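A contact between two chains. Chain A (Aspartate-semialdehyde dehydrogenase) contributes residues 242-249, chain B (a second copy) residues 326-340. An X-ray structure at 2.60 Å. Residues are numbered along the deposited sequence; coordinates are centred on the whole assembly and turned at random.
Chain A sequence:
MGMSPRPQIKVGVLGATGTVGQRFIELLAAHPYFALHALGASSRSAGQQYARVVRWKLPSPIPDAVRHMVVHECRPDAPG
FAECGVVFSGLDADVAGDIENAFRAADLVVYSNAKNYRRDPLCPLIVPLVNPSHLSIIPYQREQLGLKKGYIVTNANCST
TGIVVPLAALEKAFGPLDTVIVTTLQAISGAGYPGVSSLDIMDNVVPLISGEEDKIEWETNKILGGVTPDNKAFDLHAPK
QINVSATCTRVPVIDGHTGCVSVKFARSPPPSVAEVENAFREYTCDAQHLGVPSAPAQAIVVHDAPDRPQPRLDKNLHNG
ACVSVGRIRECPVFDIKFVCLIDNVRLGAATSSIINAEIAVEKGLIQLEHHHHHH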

# COMPACT_ATOMS: atom_id res chain seq x y z
N ILE A 242 -28.01 19.63 16.74
CA ILE A 242 -27.24 18.40 16.91
C ILE A 242 -25.83 18.75 17.39
O ILE A 242 -25.18 19.61 16.83
CB ILE A 242 -27.11 17.61 15.58
CG1 ILE A 242 -28.48 17.30 14.98
CG2 ILE A 242 -26.36 16.32 15.81
CD1 ILE A 242 -28.39 16.75 13.57
N ASN A 243 -25.35 18.06 18.38
CA ASN A 243 -23.97 18.17 18.79
C ASN A 243 -23.08 17.23 18.04
O ASN A 243 -23.19 16.01 18.22
CB ASN A 243 -23.87 17.82 20.23
CG ASN A 243 -23.80 19.04 21.07
OD1 ASN A 243 -22.69 19.55 21.37
ND2 ASN A 243 -24.97 19.56 21.43
N VAL A 244 -22.17 17.77 17.25
CA VAL A 244 -21.34 16.97 16.39
C VAL A 244 -19.86 17.15 16.69
O VAL A 244 -19.38 18.28 16.79
CB VAL A 244 -21.59 17.29 14.90
CG1 VAL A 244 -20.86 16.28 14.02
CG2 VAL A 244 -23.07 17.25 14.56
N SER A 245 -19.14 16.03 16.80
CA SER A 245 -17.69 16.08 16.97
C SER A 245 -17.06 15.09 16.03
O SER A 245 -17.37 13.90 16.08
CB SER A 245 -17.32 15.75 18.41
OG SER A 245 -15.94 15.83 18.65
N ALA A 246 -16.15 15.59 15.20
CA ALA A 246 -15.49 14.78 14.20
C ALA A 246 -13.95 14.76 14.30
O ALA A 246 -13.31 15.73 14.71
CB ALA A 246 -15.86 15.31 12.83
N THR A 247 -13.36 13.64 13.88
CA THR A 247 -11.95 13.56 13.60
C THR A 247 -11.86 12.97 12.20
O THR A 247 -12.53 11.98 11.91
CB THR A 247 -11.25 12.64 14.58
OG1 THR A 247 -11.54 13.00 15.94
CG2 THR A 247 -9.79 12.71 14.37
N CYS A 248 -11.08 13.60 11.32
CA CYS A 248 -11.03 13.19 9.92
C CYS A 248 -9.63 12.80 9.57
O CYS A 248 -8.68 13.54 9.83
CB CYS A 248 -11.45 14.33 9.02
SG CYS A 248 -13.21 14.73 9.17
N THR A 249 -9.47 11.58 9.06
CA THR A 249 -8.14 11.08 8.75
C THR A 249 -8.07 10.69 7.31
O THR A 249 -9.09 10.43 6.68
CB THR A 249 -7.77 9.87 9.58
OG1 THR A 249 -8.52 8.75 9.11
CG2 THR A 249 -8.08 10.09 11.01
N GLY B 326 -1.30 14.00 19.85
CA GLY B 326 -1.29 15.18 19.03
C GLY B 326 -2.70 15.61 18.77
O GLY B 326 -3.65 14.98 19.25
N ARG B 327 -2.84 16.73 18.06
CA ARG B 327 -4.14 17.32 17.76
C ARG B 327 -5.01 17.40 19.00
O ARG B 327 -6.22 17.15 18.96
CB ARG B 327 -4.85 16.54 16.67
CG ARG B 327 -3.99 16.38 15.44
CD ARG B 327 -4.77 16.21 14.13
NE ARG B 327 -5.76 17.26 13.96
CZ ARG B 327 -7.05 17.07 13.70
NH1 ARG B 327 -7.56 15.87 13.48
NH2 ARG B 327 -7.83 18.11 13.63
N ILE B 328 -4.41 17.82 20.11
CA ILE B 328 -5.19 18.04 21.33
C ILE B 328 -6.02 19.32 21.26
O ILE B 328 -5.50 20.42 21.05
CB ILE B 328 -4.29 18.11 22.53
CG1 ILE B 328 -3.60 16.77 22.69
CG2 ILE B 328 -5.11 18.45 23.76
CD1 ILE B 328 -2.29 16.89 23.44
N ARG B 329 -7.34 19.16 21.40
CA ARG B 329 -8.24 20.28 21.14
C ARG B 329 -9.58 20.06 21.78
O ARG B 329 -9.94 18.97 22.20
CB ARG B 329 -8.39 20.50 19.62
CG ARG B 329 -9.06 19.37 18.85
CD ARG B 329 -8.54 19.19 17.41
NE ARG B 329 -9.39 18.25 16.66
CZ ARG B 329 -9.35 16.91 16.75
NH1 ARG B 329 -8.48 16.28 17.54
NH2 ARG B 329 -10.22 16.20 16.04
N GLU B 330 -10.36 21.12 21.83
CA GLU B 330 -11.70 21.01 22.42
C GLU B 330 -12.58 20.11 21.59
O GLU B 330 -12.51 20.14 20.36
CB GLU B 330 -12.33 22.39 22.57
CG GLU B 330 -11.80 23.12 23.79
CD GLU B 330 -12.39 24.51 23.93
OE1 GLU B 330 -13.60 24.68 23.60
OE2 GLU B 330 -11.64 25.40 24.35
N CYS B 331 -13.44 19.36 22.28
CA CYS B 331 -14.50 18.57 21.67
C CYS B 331 -15.83 19.26 21.92
O CYS B 331 -16.23 19.46 23.04
CB CYS B 331 -14.54 17.18 22.30
SG CYS B 331 -15.79 16.05 21.66
N PRO B 332 -16.55 19.62 20.85
CA PRO B 332 -17.89 20.19 21.05
C PRO B 332 -18.90 19.33 21.84
O PRO B 332 -19.92 19.84 22.27
CB PRO B 332 -18.40 20.39 19.60
CG PRO B 332 -17.18 20.48 18.78
CD PRO B 332 -16.19 19.54 19.43
N VAL B 333 -18.62 18.03 21.98
CA VAL B 333 -19.56 17.10 22.59
C VAL B 333 -19.16 16.71 24.01
O VAL B 333 -19.99 16.69 24.89
CB VAL B 333 -19.70 15.82 21.72
CG1 VAL B 333 -20.54 14.78 22.45
CG2 VAL B 333 -20.34 16.17 20.41
N PHE B 334 -17.90 16.38 24.20
CA PHE B 334 -17.35 16.07 25.52
C PHE B 334 -16.43 17.23 25.95
O PHE B 334 -16.77 18.38 25.73
CB PHE B 334 -16.64 14.72 25.44
CG PHE B 334 -17.57 13.57 25.23
CD1 PHE B 334 -18.77 13.50 25.90
CD2 PHE B 334 -17.26 12.57 24.32
CE1 PHE B 334 -19.66 12.45 25.69
CE2 PHE B 334 -18.12 11.52 24.09
CZ PHE B 334 -19.32 11.45 24.79
N ASP B 335 -15.24 16.96 26.49
CA ASP B 335 -14.33 18.04 26.89
C ASP B 335 -13.14 18.19 25.99
O ASP B 335 -12.87 19.28 25.51
CB ASP B 335 -13.86 17.79 28.33
CG ASP B 335 -14.99 17.86 29.31
OD1 ASP B 335 -15.89 18.73 29.07
OD2 ASP B 335 -15.02 17.07 30.28
N ILE B 336 -12.43 17.10 25.76
CA ILE B 336 -11.19 17.14 25.03
C ILE B 336 -11.11 15.96 24.06
O ILE B 336 -11.55 14.87 24.39
CB ILE B 336 -10.03 17.13 26.03
CG1 ILE B 336 -9.73 18.57 26.49
CG2 ILE B 336 -8.82 16.37 25.52
CD1 ILE B 336 -9.02 19.45 25.50
N LYS B 337 -10.58 16.21 22.86
CA LYS B 337 -10.28 15.12 21.93
C LYS B 337 -8.85 15.20 21.39
O LYS B 337 -8.22 16.26 21.40
CB LYS B 337 -11.30 15.04 20.79
CG LYS B 337 -11.43 16.27 19.89
CD LYS B 337 -12.54 16.08 18.86
CE LYS B 337 -12.75 17.37 18.07
NZ LYS B 337 -13.87 17.37 17.08
N PHE B 338 -8.36 14.05 20.92
CA PHE B 338 -6.98 13.98 20.49
C PHE B 338 -6.73 12.75 19.67
O PHE B 338 -7.60 11.91 19.48
CB PHE B 338 -6.01 14.03 21.69
CG PHE B 338 -6.16 12.89 22.65
CD1 PHE B 338 -7.06 12.95 23.68
CD2 PHE B 338 -5.37 11.78 22.54
CE1 PHE B 338 -7.21 11.90 24.57
CE2 PHE B 338 -5.52 10.71 23.41
CZ PHE B 338 -6.45 10.77 24.43
N VAL B 339 -5.51 12.68 19.15
CA VAL B 339 -5.07 11.56 18.37
C VAL B 339 -3.86 10.95 19.07
O VAL B 339 -2.99 11.69 19.46
CB VAL B 339 -4.63 12.00 16.97
CG1 VAL B 339 -3.99 10.84 16.23
CG2 VAL B 339 -5.82 12.51 16.18
N CYS B 340 -3.82 9.63 19.18
CA CYS B 340 -2.73 8.96 19.82
C CYS B 340 -2.16 7.87 18.92
O CYS B 340 -2.82 7.42 18.01
CB CYS B 340 -3.17 8.33 21.16
SG CYS B 340 -4.49 7.10 21.09
O HOH W 1 -9.40 13.45 17.59

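Lys337(B) is the main polar link. Its NZ donates to Ser245(A) OG at 3.0 Å and to Ala246(A) O at 2.9 Å. The chain is extended beyond chi1, with chi2 to chi4 all t, so the ammonium reaches across to the strand of chain A. Lysine suits this buried place because one NZ can serve a hydroxyl and a backbone carbonyl together.

A water forms a second link. It hydrogen-bonds Thr247(A) OG1 at 2.7 Å and accepts from Arg329(B) NH1 at 3.0 Å. The same NH1 donates to Arg327(B) O at 2.8 Å, which helps hold the guanidinium in place. Ala246(A) O and Thr247(A) OG1 lie at the edge of that guanidinium.

Ser245(A) is buried and points toward chain B. Its small side chain fits among Cys331(B), Pro332(B), Val333(B) and Lys337(B). Cys331(B) SG also accepts from Val333(B) N at 3.5 Å and from Phe334(B) N at 3.3 Å, bracing the turn between the two strands of chain B.

Packing completes the contact. Val333(B) CG2 lies 3.6 Å from Ser245(A) CB and 3.9 Å from Asn243(A) CB. Pro332(B) CB meets Val244(A) O at 3.6 Å. Further along, Thr247(A) CG2 sits 4.4 Å from Val339(B) CG2. Together the stretches bury 427 Å².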